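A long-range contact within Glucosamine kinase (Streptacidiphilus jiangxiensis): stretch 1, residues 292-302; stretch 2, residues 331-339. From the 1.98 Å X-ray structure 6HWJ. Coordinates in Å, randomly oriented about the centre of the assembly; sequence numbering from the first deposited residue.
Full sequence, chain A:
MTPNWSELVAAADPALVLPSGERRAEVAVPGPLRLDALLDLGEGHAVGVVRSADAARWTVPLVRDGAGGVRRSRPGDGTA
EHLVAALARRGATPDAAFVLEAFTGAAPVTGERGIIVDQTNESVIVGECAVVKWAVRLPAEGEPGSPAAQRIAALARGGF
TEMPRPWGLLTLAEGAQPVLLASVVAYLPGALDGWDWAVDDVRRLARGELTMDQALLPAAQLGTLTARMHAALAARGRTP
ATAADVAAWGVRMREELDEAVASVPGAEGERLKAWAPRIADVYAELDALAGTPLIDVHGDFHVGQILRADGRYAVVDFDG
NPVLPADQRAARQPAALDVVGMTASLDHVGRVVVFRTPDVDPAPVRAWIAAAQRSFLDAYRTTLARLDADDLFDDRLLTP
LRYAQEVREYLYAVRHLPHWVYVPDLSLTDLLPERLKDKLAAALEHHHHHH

Stretch 1 (292-302) TPLIDVHGDFH
Stretch 2 (331-339) ARQPAALDV

The carboxylate of D338, in the helix of stretch 2, grips the loop of stretch 1 with both oxygens: H298 N donates to D338 OD2 (3.0 Å) and G299 N to D338 OD1 (2.9 Å). Chi1 of -70° brings the acid to these two successive amides, and water 3 joins D338 OD1 (2.9 Å) to F301 N (3.0 Å). G299, at phi/psi 91/-8, suits the turn because a CB would jam against the carbonyl of H298. R332 NE also forms a salt bridge with D296 OD1 (3.1 Å), cation meeting carboxylate near the guanidinium plane, the arginine extended (m, t, t) and the aspartate m.

Around I295 and Q333 the backbones pair antiparallel. Both residues are extended (phi/psi -133/169 and -140/169), CA to CA 5.6 Å, with I295 N donating to Q333 O at 2.9 Å and Q333 N to I295 O at 3.0 Å. P334 lacks an amide hydrogen; water 1 links P293 O (2.6 Å) to A335 N (2.8 Å).

Apolar side chains fill in around this pair. L294 (m, t) lays CD2 3.6 Å from P334 CD, while I295 (p, t) sets CD1 3.9 Å from A335 CB. V297 (m) packs CG2 3.8 Å from Q333 CB. F301 (t) turns its ring edge to the helix, CD2 3.3 Å from D338 O.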

ATOM      1  N   THR A 292      11.878   8.530  18.909  1.00 37.06           N
ATOM      2  CA  THR A 292      10.952   7.419  18.735  1.00 35.94           C
ATOM      3  C   THR A 292      11.368   6.601  17.514  1.00 36.18           C
ATOM      4  O   THR A 292      11.837   7.168  16.519  1.00 34.33           O
ATOM      5  CB  THR A 292       9.519   7.939  18.584  1.00 34.52           C
ATOM      6  OG1 THR A 292       8.598   6.853  18.720  1.00 34.84           O
ATOM      7  CG2 THR A 292       9.312   8.607  17.234  1.00 36.17           C
ATOM      8  N   PRO A 293      11.242   5.275  17.562  1.00 37.60           N
ATOM      9  CA  PRO A 293      11.825   4.438  16.499  1.00 34.76           C
ATOM     10  C   PRO A 293      11.017   4.483  15.214  1.00 30.22           C
ATOM     11  O   PRO A 293       9.791   4.330  15.226  1.00 31.88           O
ATOM     12  CB  PRO A 293      11.826   3.028  17.110  1.00 34.90           C
ATOM     13  CG  PRO A 293      10.685   3.053  18.079  1.00 38.05           C
ATOM     14  CD  PRO A 293      10.669   4.463  18.656  1.00 37.94           C
ATOM     15  N   LEU A 294      11.716   4.678  14.100  1.00 30.29           N
ATOM     16  CA  LEU A 294      11.127   4.543  12.765  1.00 30.20           C
ATOM     17  C   LEU A 294      11.611   3.242  12.129  1.00 31.38           C
ATOM     18  O   LEU A 294      12.803   2.904  12.223  1.00 31.86           O
ATOM     19  CB  LEU A 294      11.502   5.719  11.871  1.00 31.72           C
ATOM     20  CG  LEU A 294      11.383   7.118  12.513  1.00 31.63           C
ATOM     21  CD1 LEU A 294      11.920   8.194  11.562  1.00 34.05           C
ATOM     22  CD2 LEU A 294       9.941   7.371  12.889  1.00 30.01           C
ATOM     23  N   ILE A 295      10.688   2.527  11.483  1.00 29.46           N
ATOM     24  CA  ILE A 295      10.971   1.260  10.814  1.00 28.57           C
ATOM     25  C   ILE A 295      10.349   1.289   9.419  1.00 28.34           C
ATOM     26  O   ILE A 295       9.572   2.177   9.081  1.00 30.59           O
ATOM     27  CB  ILE A 295      10.436   0.037  11.598  1.00 27.72           C
ATOM     28  CG1 ILE A 295       8.926   0.125  11.777  1.00 26.93           C
ATOM     29  CG2 ILE A 295      11.133  -0.083  12.970  1.00 28.92           C
ATOM     30  CD1 ILE A 295       8.280  -1.192  12.183  1.00 28.57           C
ATOM     31  N   ASP A 296      10.706   0.300   8.608  1.00 27.42           N
ATOM     32  CA  ASP A 296       9.950   0.026   7.384  1.00 27.40           C
ATOM     33  C   ASP A 296       8.510  -0.317   7.767  1.00 26.50           C
ATOM     34  O   ASP A 296       8.279  -1.228   8.575  1.00 27.85           O
ATOM     35  CB  ASP A 296      10.584  -1.147   6.619  1.00 27.95           C
ATOM     36  CG  ASP A 296      11.987  -0.835   6.101  1.00 33.76           C
ATOM     37  OD1 ASP A 296      12.471   0.310   6.234  1.00 32.57           O
ATOM     38  OD2 ASP A 296      12.628  -1.761   5.575  1.00 34.70           O
ATOM     39  N   VAL A 297       7.543   0.404   7.202  1.00 25.57           N
ATOM     40  CA  VAL A 297       6.144   0.212   7.539  1.00 26.06           C
ATOM     41  C   VAL A 297       5.363  -0.107   6.261  1.00 25.92           C
ATOM     42  O   VAL A 297       5.878  -0.010   5.153  1.00 24.71           O
ATOM     43  CB  VAL A 297       5.523   1.433   8.253  1.00 26.55           C
ATOM     44  CG1 VAL A 297       6.193   1.680   9.602  1.00 25.33           C
ATOM     45  CG2 VAL A 297       5.594   2.680   7.382  1.00 27.43           C
ATOM     46  N   HIS A 298       4.104  -0.505   6.443  1.00 24.91           N
ATOM     47  CA  HIS A 298       3.188  -0.626   5.311  1.00 25.06           C
ATOM     48  C   HIS A 298       2.928   0.742   4.693  1.00 26.49           C
ATOM     49  O   HIS A 298       3.096   0.935   3.478  1.00 27.39           O
ATOM     50  CB  HIS A 298       1.864  -1.276   5.755  1.00 22.96           C
ATOM     51  CG  HIS A 298       0.897  -1.499   4.635  1.00 24.65           C
ATOM     52  ND1 HIS A 298       0.178  -0.472   4.053  1.00 24.24           N
ATOM     53  CD2 HIS A 298       0.546  -2.636   3.966  1.00 24.32           C
ATOM     54  CE1 HIS A 298      -0.573  -0.962   3.075  1.00 28.39           C
ATOM     55  NE2 HIS A 298      -0.369  -2.272   2.999  1.00 26.42           N
ATOM     56  N   GLY A 299       2.492   1.704   5.509  1.00 27.62           N
ATOM     57  CA  GLY A 299       2.438   3.094   5.098  1.00 31.11           C
ATOM     58  C   GLY A 299       1.129   3.538   4.482  1.00 30.57           C
ATOM     59  O   GLY A 299       0.954   4.740   4.250  1.00 35.45           O
ATOM     60  N   ASP A 300       0.217   2.618   4.213  1.00 27.86           N
ATOM     61  CA  ASP A 300      -1.101   2.967   3.678  1.00 27.45           C
ATOM     62  C   ASP A 300      -2.076   1.909   4.181  1.00 26.27           C
ATOM     63  O   ASP A 300      -2.783   1.254   3.409  1.00 24.44           O
ATOM     64  CB  ASP A 300      -1.065   3.059   2.154  1.00 30.77           C
ATOM     65  CG  ASP A 300      -2.379   3.548   1.563  1.00 32.23           C
ATOM     66  OD1 ASP A 300      -3.100   4.294   2.245  1.00 32.38           O
ATOM     67  OD2 ASP A 300      -2.680   3.163   0.414  1.00 32.95           O
ATOM     68  N   PHE A 301      -2.088   1.719   5.499  1.00 28.04           N
ATOM     69  CA  PHE A 301      -2.624   0.518   6.137  1.00 26.15           C
ATOM     70  C   PHE A 301      -4.044   0.786   6.595  1.00 26.37           C
ATOM     71  O   PHE A 301      -4.283   1.712   7.381  1.00 24.40           O
ATOM     72  CB  PHE A 301      -1.711   0.127   7.304  1.00 27.35           C
ATOM     73  CG  PHE A 301      -1.890  -1.282   7.789  1.00 28.00           C
ATOM     74  CD1 PHE A 301      -1.752  -2.358   6.930  1.00 25.50           C
ATOM     75  CD2 PHE A 301      -2.148  -1.529   9.117  1.00 28.48           C
ATOM     76  CE1 PHE A 301      -1.904  -3.643   7.388  1.00 26.29           C
ATOM     77  CE2 PHE A 301      -2.305  -2.827   9.574  1.00 28.29           C
ATOM     78  CZ  PHE A 301      -2.172  -3.882   8.701  1.00 25.86           C
ATOM     79  N   HIS A 302      -4.981  -0.027   6.111  1.00 24.22           N
ATOM     80  CA  HIS A 302      -6.393   0.092   6.464  1.00 24.42           C
ATOM     81  C   HIS A 302      -7.077  -1.187   6.004  1.00 25.52           C
ATOM     82  O   HIS A 302      -6.464  -2.035   5.340  1.00 23.55           O
ATOM     83  CB  HIS A 302      -7.022   1.343   5.838  1.00 24.24           C
ATOM     84  CG  HIS A 302      -6.917   1.397   4.348  1.00 24.52           C
ATOM     85  ND1 HIS A 302      -7.760   0.699   3.521  1.00 27.28           N
ATOM     86  CD2 HIS A 302      -6.072   2.080   3.533  1.00 26.63           C
ATOM     87  CE1 HIS A 302      -7.442   0.944   2.257  1.00 27.68           C
ATOM     88  NE2 HIS A 302      -6.416   1.777   2.238  1.00 25.04           N
ATOM     89  N   ALA A 331      10.426   5.973   2.781  1.00 33.98           N
ATOM     90  CA  ALA A 331      11.045   6.360   4.037  1.00 33.92           C
ATOM     91  C   ALA A 331      10.434   5.597   5.208  1.00 31.31           C
ATOM     92  O   ALA A 331       9.255   5.211   5.195  1.00 31.32           O
ATOM     93  CB  ALA A 331      10.888   7.867   4.254  1.00 31.78           C
ATOM     94  N   ARG A 332      11.253   5.388   6.233  1.00 30.47           N
ATOM     95  CA  ARG A 332      10.783   4.774   7.464  1.00 28.41           C
ATOM     96  C   ARG A 332       9.876   5.724   8.233  1.00 32.34           C
ATOM     97  O   ARG A 332      10.033   6.946   8.176  1.00 33.41           O
ATOM     98  CB  ARG A 332      11.965   4.359   8.324  1.00 29.09           C
ATOM     99  CG  ARG A 332      12.816   3.298   7.685  1.00 33.57           C
ATOM    100  CD  ARG A 332      13.992   2.918   8.565  1.00 38.02           C
ATOM    101  NE  ARG A 332      14.551   1.616   8.183  1.00 40.33           N
ATOM    102  CZ  ARG A 332      15.704   1.132   8.643  1.00 39.37           C
ATOM    103  NH1 ARG A 332      16.423   1.828   9.494  1.00 35.61           N
ATOM    104  NH2 ARG A 332      16.125  -0.051   8.238  1.00 43.39           N
ATOM    105  N   GLN A 333       8.924   5.140   8.958  1.00 31.86           N
ATOM    106  CA  GLN A 333       7.925   5.865   9.728  1.00 30.70           C
ATOM    107  C   GLN A 333       7.721   5.142  11.059  1.00 32.18           C
ATOM    108  O   GLN A 333       8.161   3.990  11.209  1.00 29.56           O
ATOM    109  CB  GLN A 333       6.596   5.932   8.973  1.00 30.64           C
ATOM    110  CG  GLN A 333       6.672   6.538   7.553  1.00 35.30           C
ATOM    111  CD  GLN A 333       6.916   8.037   7.571  1.00 39.55           C
ATOM    112  OE1 GLN A 333       6.923   8.657   8.627  1.00 35.00           O
ATOM    113  NE2 GLN A 333       7.112   8.624   6.390  1.00 41.03           N
ATOM    114  N   PRO A 334       7.016   5.745  12.025  1.00 30.10           N
ATOM    115  CA  PRO A 334       6.672   5.005  13.246  1.00 30.58           C
ATOM    116  C   PRO A 334       5.720   3.858  12.940  1.00 29.17           C
ATOM    117  O   PRO A 334       4.788   4.002  12.157  1.00 25.77           O
ATOM    118  CB  PRO A 334       5.989   6.056  14.134  1.00 30.28           C
ATOM    119  CG  PRO A 334       6.295   7.377  13.487  1.00 32.32           C
ATOM    120  CD  PRO A 334       6.432   7.094  12.021  1.00 28.98           C
ATOM    121  N   ALA A 335       5.943   2.726  13.601  1.00 31.49           N
ATOM    122  CA  ALA A 335       5.004   1.615  13.504  1.00 31.83           C
ATOM    123  C   ALA A 335       3.606   2.034  13.940  1.00 29.25           C
ATOM    124  O   ALA A 335       2.605   1.547  13.388  1.00 26.32           O
ATOM    125  CB  ALA A 335       5.493   0.433  14.346  1.00 29.27           C
ATOM    126  N   ALA A 336       3.507   2.954  14.898  1.00 26.96           N
ATOM    127  CA  ALA A 336       2.203   3.414  15.341  1.00 25.83           C
ATOM    128  C   ALA A 336       1.396   4.030  14.207  1.00 26.48           C
ATOM    129  O   ALA A 336       0.163   4.092  14.296  1.00 26.17           O
ATOM    130  CB  ALA A 336       2.355   4.418  16.482  1.00 26.69           C
ATOM    131  N   LEU A 337       2.052   4.489  13.140  1.00 26.08           N
ATOM    132  CA  LEU A 337       1.320   4.999  11.992  1.00 25.62           C
ATOM    133  C   LEU A 337       0.427   3.922  11.378  1.00 24.92           C
ATOM    134  O   LEU A 337      -0.753   4.166  11.087  1.00 25.36           O
ATOM    135  CB  LEU A 337       2.300   5.545  10.948  1.00 27.76           C
ATOM    136  CG  LEU A 337       1.633   6.035   9.661  1.00 31.67           C
ATOM    137  CD1 LEU A 337       0.830   7.311   9.930  1.00 30.60           C
ATOM    138  CD2 LEU A 337       2.683   6.295   8.561  1.00 38.71           C
ATOM    139  N   ASP A 338       0.971   2.717  11.156  1.00 27.47           N
ATOM    140  CA  ASP A 338       0.127   1.620  10.673  1.00 23.23           C
ATOM    141  C   ASP A 338      -0.961   1.304  11.683  1.00 27.40           C
ATOM    142  O   ASP A 338      -2.098   0.973  11.310  1.00 28.18           O
ATOM    143  CB  ASP A 338       0.943   0.355  10.405  1.00 25.16           C
ATOM    144  CG  ASP A 338       1.864   0.465   9.191  1.00 26.96           C
ATOM    145  OD1 ASP A 338       1.645   1.321   8.301  1.00 25.52           O
ATOM    146  OD2 ASP A 338       2.813  -0.351   9.131  1.00 27.97           O
ATOM    147  N   VAL A 339      -0.615   1.342  12.975  1.00 28.94           N
ATOM    148  CA  VAL A 339      -1.579   1.000  14.023  1.00 27.52           C
ATOM    149  C   VAL A 339      -2.783   1.922  13.944  1.00 27.07           C
ATOM    150  O   VAL A 339      -3.928   1.459  13.926  1.00 26.02           O
ATOM    151  CB  VAL A 339      -0.915   1.064  15.407  1.00 29.15           C
ATOM    152  CG1 VAL A 339      -1.947   0.997  16.496  1.00 29.82           C
ATOM    153  CG2 VAL A 339       0.114  -0.054  15.568  1.00 30.35           C
TER
HETATM  154  O   HOH W   1       8.408   2.187  14.883  1.00 29.64           O
HETATM  155  O   HOH W   2       8.086   2.711   5.232  1.00 30.83           O
HETATM  156  O   HOH W   3      -0.303   3.259   7.381  1.00 28.53           O